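Local coordinates for protein cytidine deaminase (Mycobacterium tuberculosis, PDB 4WIG) that catalyses, with one zinc ion per subunit, the hydrolytic deamination of cytidine and 2'-deoxycytidine to uridine and 2'-deoxyuridine, as a homotetramer, at residues Ala28-Arg39 and Thr68-Val79; Cys56-His66 and Pro88-His99. The protein carries 1 engineered substitution. All coordinates share one frame; numbering follows the deposited sequence.

Contact 1: residues Ala28-Arg39 and Thr68-Val79; sequences AVGAAALVDDGR and TGGGRLLALACV
Two neighbouring antiparallel strands of the central sheet, 29-35 and 73-79, make this contact. Gly30 with Val79 and Ala32 with Ala77 are hydrogen-bonded pairs; Ala32 N reaches Ala77 O at 3.0 Å, and Ala77 N returns the bond to Ala32 O. The register then slips by one residue. Leu34 N bonds to Ala75 O, while Leu34 O takes the amide of Leu74 at 2.8 Å, a classic beta bulge. Ala31, Ala33, Val35, Leu73, Leu76 and Cys78 lie on the face that helices 57-67 and 90-100 share. There Leu73 CD2 packs on Ala33 CB at 3.9 Å. Val29 CG1 touches Cys78 SG at 3.5 Å; both atoms stand anti to their backbone nitrogens (chi1 178° and -175°), which turns them toward each other.

Beyond the bulge, Arg39 holds the glycine-rich loop. Its chain is extended, and Arg39 NE and NH2 grip Thr68 OG1 side-on, at 3.0 and 2.9 Å. Thr68 OG1 also bonds to Ala64 O. Arg39 NH2 meets Gly70 O at 2.9 Å in the guanidinium plane, and a water links Arg39 NH1 to the same carbonyl. Thr68 O lies over one guanidinium face. Asp37 OD1 makes a salt bridge with Arg39 NH1, weak in geometry, and Asp37 OD2 accepts from Arg39 N, an Asx turn. The whole is an antiparallel strand pair with a classic bulge, part of the mixed sheet of the cytidine deaminase fold.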
loop_
_atom_site.group_PDB
_atom_site.type_symbol
_atom_site.label_atom_id
_atom_site.label_comp_id
_atom_site.label_asym_id
_atom_site.label_seq_id
_atom_site.Cartn_x
_atom_site.Cartn_y
_atom_site.Cartn_z
ATOM N N ALA A 28 13.296 13.704 0.689
ATOM C CA ALA A 28 14.016 12.671 1.444
ATOM C C ALA A 28 13.496 12.614 2.865
ATOM O O ALA A 28 13.251 13.638 3.474
ATOM C CB ALA A 28 15.508 12.930 1.458
ATOM N N VAL A 29 13.295 11.403 3.364
ATOM C CA VAL A 29 12.881 11.218 4.748
ATOM C C VAL A 29 13.742 10.138 5.355
ATOM O O VAL A 29 14.015 9.155 4.706
ATOM C CB VAL A 29 11.406 10.827 4.859
ATOM C CG1 VAL A 29 11.033 10.587 6.317
ATOM C CG2 VAL A 29 10.527 11.913 4.255
ATOM N N GLY A 30 14.173 10.337 6.602
ATOM C CA GLY A 30 14.895 9.305 7.329
ATOM C C GLY A 30 14.254 9.087 8.679
ATOM O O GLY A 30 13.641 10.006 9.227
ATOM N N ALA A 31 14.393 7.882 9.224
ATOM C CA ALA A 31 13.889 7.612 10.544
ATOM C C ALA A 31 14.829 6.701 11.302
ATOM O O ALA A 31 15.558 5.917 10.705
ATOM C CB ALA A 31 12.493 7.009 10.461
ATOM N N ALA A 32 14.810 6.826 12.620
ATOM C CA ALA A 32 15.620 5.986 13.485
ATOM C C ALA A 32 14.838 5.690 14.750
ATOM O O ALA A 32 14.128 6.557 15.268
ATOM C CB ALA A 32 16.926 6.678 13.826
ATOM N N ALA A 33 14.967 4.462 15.238
ATOM C CA ALA A 33 14.228 4.028 16.407
ATOM C C ALA A 33 15.112 3.247 17.357
ATOM O O ALA A 33 15.985 2.471 16.930
ATOM C CB ALA A 33 13.021 3.189 16.000
ATOM N N LEU A 34 14.885 3.498 18.643
ATOM C CA LEU A 34 15.481 2.739 19.724
ATOM C C LEU A 34 14.613 1.511 19.979
ATOM O O LEU A 34 13.398 1.624 20.210
ATOM C CB LEU A 34 15.515 3.578 20.986
ATOM C CG LEU A 34 16.089 2.954 22.252
ATOM C CD1 LEU A 34 17.581 2.710 22.100
ATOM C CD2 LEU A 34 15.786 3.861 23.435
ATOM N N VAL A 35 15.264 0.359 19.953
ATOM C CA VAL A 35 14.621 -0.930 20.202
ATOM C C VAL A 35 14.799 -1.278 21.677
ATOM O O VAL A 35 15.700 -0.744 22.340
ATOM C CB VAL A 35 15.225 -2.014 19.291
ATOM C CG1 VAL A 35 14.438 -3.317 19.394
ATOM C CG2 VAL A 35 15.263 -1.521 17.846
ATOM N N ASP A 36 13.921 -2.128 22.212
ATOM C CA ASP A 36 13.993 -2.481 23.640
ATOM C C ASP A 36 15.217 -3.268 24.125
ATOM O O ASP A 36 15.373 -3.458 25.335
ATOM C CB ASP A 36 12.707 -3.190 24.087
ATOM C CG ASP A 36 12.441 -4.486 23.342
ATOM O OD1 ASP A 36 11.462 -5.162 23.709
ATOM O OD2 ASP A 36 13.161 -4.834 22.388
ATOM N N ASP A 37 16.079 -3.712 23.216
ATOM C CA ASP A 37 17.382 -4.277 23.607
ATOM C C ASP A 37 18.486 -3.216 23.575
ATOM O O ASP A 37 19.661 -3.524 23.817
ATOM C CB ASP A 37 17.753 -5.455 22.707
ATOM C CG ASP A 37 18.132 -5.022 21.309
ATOM O OD1 ASP A 37 18.790 -5.808 20.602
ATOM O OD2 ASP A 37 17.774 -3.894 20.913
ATOM N N GLY A 38 18.109 -1.977 23.260
ATOM C CA GLY A 38 19.031 -0.857 23.246
ATOM C C GLY A 38 19.693 -0.553 21.913
ATOM O O GLY A 38 20.427 0.423 21.825
ATOM N N ARG A 39 19.470 -1.368 20.879
ATOM C CA ARG A 39 20.058 -1.070 19.566
ATOM C C ARG A 39 19.200 -0.039 18.861
ATOM O O ARG A 39 18.050 0.181 19.235
ATOM C CB ARG A 39 20.239 -2.317 18.688
ATOM C CG ARG A 39 18.971 -2.859 18.051
ATOM C CD ARG A 39 19.229 -4.110 17.225
ATOM N NE ARG A 39 18.045 -4.568 16.503
ATOM C CZ ARG A 39 17.024 -5.248 17.028
ATOM N NH1 ARG A 39 16.988 -5.576 18.320
ATOM N NH2 ARG A 39 16.021 -5.618 16.251
ATOM N N THR A 68 16.844 -7.653 12.166
ATOM C CA THR A 68 17.961 -7.536 13.096
ATOM C C THR A 68 17.654 -8.136 14.468
ATOM O O THR A 68 18.308 -7.799 15.454
ATOM C CB THR A 68 18.392 -6.052 13.248
ATOM O OG1 THR A 68 17.280 -5.239 13.654
ATOM C CG2 THR A 68 18.954 -5.524 11.934
ATOM N N GLY A 69 16.661 -9.023 14.536
ATOM C CA GLY A 69 16.366 -9.753 15.769
ATOM C C GLY A 69 15.001 -9.501 16.368
ATOM O O GLY A 69 14.647 -10.098 17.386
ATOM N N GLY A 70 14.221 -8.614 15.754
ATOM C CA GLY A 70 12.893 -8.316 16.245
ATOM C C GLY A 70 12.932 -7.510 17.526
ATOM O O GLY A 70 13.951 -6.901 17.865
ATOM N N GLY A 71 11.813 -7.519 18.237
ATOM C CA GLY A 71 11.675 -6.778 19.481
ATOM C C GLY A 71 10.603 -5.712 19.373
ATOM O O GLY A 71 9.760 -5.751 18.477
ATOM N N ARG A 72 10.637 -4.775 20.314
ATOM C CA ARG A 72 9.663 -3.700 20.411
ATOM C C ARG A 72 10.355 -2.347 20.272
ATOM O O ARG A 72 11.465 -2.168 20.765
ATOM C CB ARG A 72 8.953 -3.750 21.771
ATOM C CG ARG A 72 8.138 -5.015 22.014
ATOM C CD ARG A 72 6.796 -4.975 21.292
ATOM N NE ARG A 72 5.874 -4.011 21.894
ATOM C CZ ARG A 72 4.671 -3.709 21.400
ATOM N NH1 ARG A 72 4.231 -4.291 20.287
ATOM N NH2 ARG A 72 3.902 -2.814 22.020
ATOM N N LEU A 73 9.694 -1.396 19.610
ATOM C CA LEU A 73 10.220 -0.029 19.488
ATOM C C LEU A 73 9.832 0.781 20.716
ATOM O O LEU A 73 8.682 0.725 21.147
ATOM C CB LEU A 73 9.669 0.653 18.236
ATOM C CG LEU A 73 9.911 -0.066 16.909
ATOM C CD1 LEU A 73 9.269 0.727 15.785
ATOM C CD2 LEU A 73 11.392 -0.287 16.648
ATOM N N LEU A 74 10.793 1.530 21.263
ATOM C CA LEU A 74 10.570 2.410 22.416
ATOM C C LEU A 74 10.439 3.887 22.045
ATOM O O LEU A 74 9.708 4.642 22.697
ATOM C CB LEU A 74 11.719 2.257 23.412
ATOM C CG LEU A 74 11.893 0.859 24.015
ATOM C CD1 LEU A 74 12.986 0.872 25.069
ATOM C CD2 LEU A 74 10.594 0.329 24.602
ATOM N N ALA A 75 11.157 4.291 21.005
ATOM C CA ALA A 75 11.232 5.684 20.598
ATOM C C ALA A 75 11.640 5.755 19.136
ATOM O O ALA A 75 12.459 4.952 18.697
ATOM C CB ALA A 75 12.240 6.418 21.466
ATOM N N LEU A 76 11.050 6.694 18.403
ATOM C CA LEU A 76 11.349 6.939 17.017
ATOM C C LEU A 76 11.434 8.453 16.704
ATOM O O LEU A 76 10.603 9.233 17.146
ATOM C CB LEU A 76 10.272 6.281 16.134
ATOM C CG LEU A 76 10.473 6.411 14.627
ATOM C CD1 LEU A 76 10.068 5.141 13.898
ATOM C CD2 LEU A 76 9.716 7.601 14.060
ATOM N N ALA A 77 12.440 8.845 15.920
ATOM C CA ALA A 77 12.522 10.183 15.328
ATOM C C ALA A 77 12.447 10.065 13.807
ATOM O O ALA A 77 13.067 9.181 13.223
ATOM C CB ALA A 77 13.824 10.888 15.730
ATOM N N CYS A 78 11.684 10.958 13.185
ATOM C CA CYS A 78 11.547 11.026 11.728
ATOM C C CYS A 78 11.857 12.450 11.291
ATOM O O CYS A 78 11.320 13.392 11.846
ATOM C CB CYS A 78 10.117 10.690 11.332
ATOM S SG CYS A 78 9.827 10.586 9.557
ATOM N N VAL A 79 12.725 12.598 10.306
ATOM C CA VAL A 79 13.135 13.912 9.833
ATOM C C VAL A 79 13.132 13.968 8.316
ATOM O O VAL A 79 13.233 12.943 7.640
ATOM C CB VAL A 79 14.542 14.304 10.362
ATOM C CG1 VAL A 79 14.556 14.290 11.898
ATOM C CG2 VAL A 79 15.601 13.366 9.793
HETATM O O HOH W 1 15.576 -7.304 20.243
#

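Contact 2: residues Cys56-His66 and Pro88-His99; sequences CAECAVVCALH and PCGRCRQVLLEH. With ZN (zinc ion), chain C.
Helices 57-66 and 90-99 run nearly parallel, their axes 21° apart and 9.3 Å at closest approach. Cys56 and Cys89 each occupy an N-cap position, which brings both helix starts to one zinc ion. Cys56 SG, Cys89 SG and Cys92 SG bind the zinc at 2.3 Å each. A water completes the tetrahedral site, 1.9 Å from the metal. The water donates to Glu58 OE2 at 2.6 Å and accepts from Cys89 N. The bend at chi2 (92°) turns the Glu58 carboxylate to this water, with Glu58 OE2 3.3 Å from Pro88 CB. Arg91, folded at chi2 and chi3, gives NH1 to Cys56 SG at 3.3 Å, with the sulfur close to the guanidinium plane. Farther along, Val62 CG2 packs against both Val95 CG1 and Leu96 CD2. Val62 CG1 sits over one face of the His99 ring, 3.8 Å from its centroid, a CH-pi contact. His99 ND1 bonds to Val95 O, which steadies the ring; Tyr21 of a neighbouring subunit meets it edge-to-face. The Arg91 bond probably eases the charge on Cys56 SG. The metal-bound water is probably the nucleophile, as in other cytidine deaminases, and Glu58, the probable proton donor, could pass its proton on.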
loop_
_atom_site.group_PDB
_atom_site.type_symbol
_atom_site.label_atom_id
_atom_site.label_comp_id
_atom_site.label_asym_id
_atom_site.label_seq_id
_atom_site.Cartn_x
_atom_site.Cartn_y
_atom_site.Cartn_z
ATOM N N CYS A 56 7.625 4.212 3.025
ATOM C CA CYS A 56 7.942 5.236 4.013
ATOM C C CYS A 56 9.141 4.842 4.859
ATOM O O CYS A 56 9.339 3.656 5.146
ATOM C CB CYS A 56 6.759 5.463 4.945
ATOM S SG CYS A 56 5.426 6.473 4.258
ATOM N N ALA A 57 9.901 5.841 5.302
ATOM C CA ALA A 57 11.046 5.621 6.188
ATOM C C ALA A 57 10.692 4.808 7.428
ATOM O O ALA A 57 11.448 3.938 7.848
ATOM C CB ALA A 57 11.642 6.970 6.607
ATOM N N GLU A 58 9.555 5.139 8.033
ATOM C CA GLU A 58 9.125 4.505 9.261
ATOM C C GLU A 58 8.812 3.027 9.031
ATOM O O GLU A 58 9.124 2.196 9.890
ATOM C CB GLU A 58 7.924 5.235 9.864
ATOM C CG GLU A 58 8.136 6.732 10.041
ATOM C CD GLU A 58 7.660 7.550 8.851
ATOM O OE1 GLU A 58 8.191 7.371 7.730
ATOM O OE2 GLU A 58 6.761 8.395 9.031
ATOM N N CYS A 59 8.228 2.698 7.879
ATOM C CA CYS A 59 8.045 1.298 7.495
ATOM C C CYS A 59 9.377 0.598 7.279
ATOM O O CYS A 59 9.526 -0.555 7.658
ATOM C CB CYS A 59 7.181 1.163 6.244
ATOM S SG CYS A 59 5.458 1.602 6.571
ATOM N N ALA A 60 10.335 1.298 6.669
ATOM C CA ALA A 60 11.689 0.769 6.513
ATOM C C ALA A 60 12.325 0.451 7.888
ATOM O O ALA A 60 13.008 -0.559 8.035
ATOM C CB ALA A 60 12.563 1.735 5.718
ATOM N N VAL A 61 12.087 1.309 8.886
ATOM C CA VAL A 61 12.529 1.035 10.259
ATOM C C VAL A 61 11.984 -0.291 10.805
ATOM O O VAL A 61 12.716 -1.069 11.436
ATOM C CB VAL A 61 12.146 2.198 11.209
ATOM C CG1 VAL A 61 12.238 1.792 12.669
ATOM C CG2 VAL A 61 13.033 3.406 10.934
ATOM N N VAL A 62 10.706 -0.549 10.549
ATOM C CA VAL A 62 10.049 -1.759 10.997
ATOM C C VAL A 62 10.600 -2.984 10.263
ATOM O O VAL A 62 10.794 -4.014 10.876
ATOM C CB VAL A 62 8.518 -1.649 10.832
ATOM C CG1 VAL A 62 7.837 -3.008 10.960
ATOM C CG2 VAL A 62 7.978 -0.656 11.849
ATOM N N CYS A 63 10.870 -2.860 8.966
ATOM C CA CYS A 63 11.557 -3.931 8.246
ATOM C C CYS A 63 12.922 -4.237 8.877
ATOM O O CYS A 63 13.263 -5.414 9.097
ATOM C CB CYS A 63 11.719 -3.569 6.773
ATOM S SG CYS A 63 10.157 -3.514 5.873
ATOM N N ALA A 64 13.683 -3.180 9.173
ATOM C CA ALA A 64 14.990 -3.326 9.823
ATOM C C ALA A 64 14.871 -3.989 11.193
ATOM O O ALA A 64 15.716 -4.815 11.562
ATOM C CB ALA A 64 15.679 -1.982 9.952
ATOM N N LEU A 65 13.855 -3.593 11.956
ATOM C CA LEU A 65 13.585 -4.185 13.268
ATOM C C LEU A 65 13.551 -5.709 13.176
ATOM O O LEU A 65 14.196 -6.412 13.963
ATOM C CB LEU A 65 12.260 -3.655 13.825
ATOM C CG LEU A 65 11.668 -4.311 15.065
ATOM C CD1 LEU A 65 12.594 -4.163 16.259
ATOM C CD2 LEU A 65 10.302 -3.715 15.376
ATOM N N HIS A 66 12.800 -6.217 12.210
ATOM C CA HIS A 66 12.592 -7.657 12.092
ATOM C C HIS A 66 13.662 -8.388 11.299
ATOM O O HIS A 66 13.677 -9.617 11.278
ATOM C CB HIS A 66 11.177 -7.938 11.600
ATOM C CG HIS A 66 10.155 -7.574 12.626
ATOM N ND1 HIS A 66 10.089 -8.212 13.845
ATOM C CD2 HIS A 66 9.245 -6.578 12.672
ATOM C CE1 HIS A 66 9.141 -7.661 14.577
ATOM N NE2 HIS A 66 8.616 -6.664 13.890
ATOM N N PRO A 88 4.779 11.210 11.564
ATOM C CA PRO A 88 4.503 10.136 10.603
ATOM C C PRO A 88 3.134 10.230 9.970
ATOM O O PRO A 88 2.200 10.752 10.583
ATOM C CB PRO A 88 4.587 8.869 11.454
ATOM C CG PRO A 88 5.533 9.222 12.536
ATOM C CD PRO A 88 5.341 10.680 12.823
ATOM N N CYS A 89 3.013 9.725 8.748
ATOM C CA CYS A 89 1.727 9.675 8.082
ATOM C C CYS A 89 0.890 8.625 8.782
ATOM O O CYS A 89 1.414 7.818 9.544
ATOM C CB CYS A 89 1.873 9.356 6.589
ATOM S SG CYS A 89 2.140 7.633 6.119
ATOM N N GLY A 90 -0.411 8.659 8.526
ATOM C CA GLY A 90 -1.364 7.780 9.220
ATOM C C GLY A 90 -1.041 6.306 9.074
ATOM O O GLY A 90 -1.214 5.540 10.016
ATOM N N ARG A 91 -0.597 5.919 7.874
ATOM C CA ARG A 91 -0.232 4.538 7.568
ATOM C C ARG A 91 0.879 4.108 8.512
ATOM O O ARG A 91 0.801 3.072 9.178
ATOM C CB ARG A 91 0.205 4.434 6.093
ATOM C CG ARG A 91 0.729 3.080 5.624
ATOM C CD ARG A 91 2.244 2.992 5.677
ATOM N NE ARG A 91 2.913 3.817 4.668
ATOM C CZ ARG A 91 3.064 3.474 3.385
ATOM N NH1 ARG A 91 3.706 4.292 2.553
ATOM N NH2 ARG A 91 2.553 2.337 2.922
ATOM N N CYS A 92 1.915 4.932 8.568
ATOM C CA CYS A 92 3.049 4.695 9.448
ATOM C C CYS A 92 2.677 4.703 10.930
ATOM O O CYS A 92 3.224 3.913 11.704
ATOM C CB CYS A 92 4.157 5.707 9.149
ATOM S SG CYS A 92 4.961 5.388 7.579
ATOM N N ARG A 93 1.730 5.548 11.330
ATOM C CA ARG A 93 1.243 5.495 12.716
ATOM C C ARG A 93 0.658 4.107 13.028
ATOM O O ARG A 93 0.941 3.539 14.078
ATOM C CB ARG A 93 0.238 6.610 12.996
ATOM C CG ARG A 93 0.894 7.981 13.012
ATOM C CD ARG A 93 -0.066 9.120 13.332
ATOM N NE ARG A 93 0.501 10.387 12.882
ATOM C CZ ARG A 93 0.033 11.599 13.179
ATOM N NH1 ARG A 93 -1.022 11.755 13.955
ATOM N NH2 ARG A 93 0.642 12.660 12.685
ATOM N N GLN A 94 -0.096 3.538 12.086
ATOM C CA GLN A 94 -0.690 2.209 12.300
ATOM C C GLN A 94 0.399 1.140 12.327
ATOM O O GLN A 94 0.412 0.297 13.223
ATOM C CB GLN A 94 -1.744 1.874 11.234
ATOM C CG GLN A 94 -2.577 0.639 11.572
ATOM C CD GLN A 94 -3.681 0.891 12.600
ATOM O OE1 GLN A 94 -4.443 1.862 12.499
ATOM N NE2 GLN A 94 -3.790 -0.001 13.576
ATOM N N VAL A 95 1.327 1.192 11.368
ATOM C CA VAL A 95 2.411 0.222 11.316
ATOM C C VAL A 95 3.264 0.276 12.596
ATOM O O VAL A 95 3.549 -0.759 13.197
ATOM C CB VAL A 95 3.285 0.397 10.046
ATOM C CG1 VAL A 95 4.512 -0.503 10.099
ATOM C CG2 VAL A 95 2.475 0.086 8.792
ATOM N N LEU A 96 3.652 1.477 13.024
ATOM C CA LEU A 96 4.493 1.622 14.224
ATOM C C LEU A 96 3.767 1.120 15.488
ATOM O O LEU A 96 4.390 0.544 16.392
ATOM C CB LEU A 96 4.932 3.076 14.398
ATOM C CG LEU A 96 5.974 3.607 13.397
ATOM C CD1 LEU A 96 6.140 5.122 13.527
ATOM C CD2 LEU A 96 7.284 2.888 13.602
ATOM N N LEU A 97 2.451 1.310 15.539
ATOM C CA LEU A 97 1.658 0.881 16.692
ATOM C C LEU A 97 1.748 -0.627 16.935
ATOM O O LEU A 97 1.769 -1.087 18.082
ATOM C CB LEU A 97 0.196 1.295 16.514
ATOM C CG LEU A 97 -0.678 1.142 17.759
ATOM C CD1 LEU A 97 -0.393 2.262 18.750
ATOM C CD2 LEU A 97 -2.142 1.108 17.372
ATOM N N GLU A 98 1.810 -1.383 15.841
ATOM C CA GLU A 98 1.946 -2.837 15.887
ATOM C C GLU A 98 3.221 -3.265 16.609
ATOM O O GLU A 98 3.270 -4.349 17.206
ATOM C CB GLU A 98 1.970 -3.375 14.455
ATOM C CG GLU A 98 1.917 -4.881 14.308
ATOM C CD GLU A 98 0.516 -5.450 14.462
ATOM O OE1 GLU A 98 0.403 -6.543 15.041
ATOM O OE2 GLU A 98 -0.466 -4.816 14.012
ATOM N N HIS A 99 4.257 -2.429 16.531
ATOM C CA HIS A 99 5.590 -2.800 16.998
ATOM C C HIS A 99 6.086 -2.052 18.222
ATOM O O HIS A 99 7.077 -2.454 18.820
ATOM C CB HIS A 99 6.547 -2.677 15.828
ATOM C CG HIS A 99 6.157 -3.580 14.707
ATOM N ND1 HIS A 99 5.480 -3.147 13.588
ATOM C CD2 HIS A 99 6.211 -4.925 14.618
ATOM C CE1 HIS A 99 5.186 -4.188 12.829
ATOM N NE2 HIS A 99 5.630 -5.276 13.427
HETATM ZN ZN ZN C . 4.384 7.109 6.216
HETATM O O HOH W 2 5.210 8.673 6.988
#

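How the contacts relate
The two contacts lie side by side, their centres about 9 Å apart, and they touch. Their segments alternate along the chain: strand 29-35, helix 57-67, strand 73-80, helix 90-100. Strand 73-80 therefore links the two helices of contact 2 in sequence, and both helices pack against it. Helix 57-67 also rests on strand 29-35, with Val61 on Ala31 and Ala33. Probable hydrogen bonds from Gly70 N to Leu65 O and from Leu73 N to His99 O tie the end of one helix to the glycine loop and the end of the other to the start of strand 73-80. The sheet of contact 1 thus backs the zinc site of contact 2, and Cys78 touches Glu58 beside the metal.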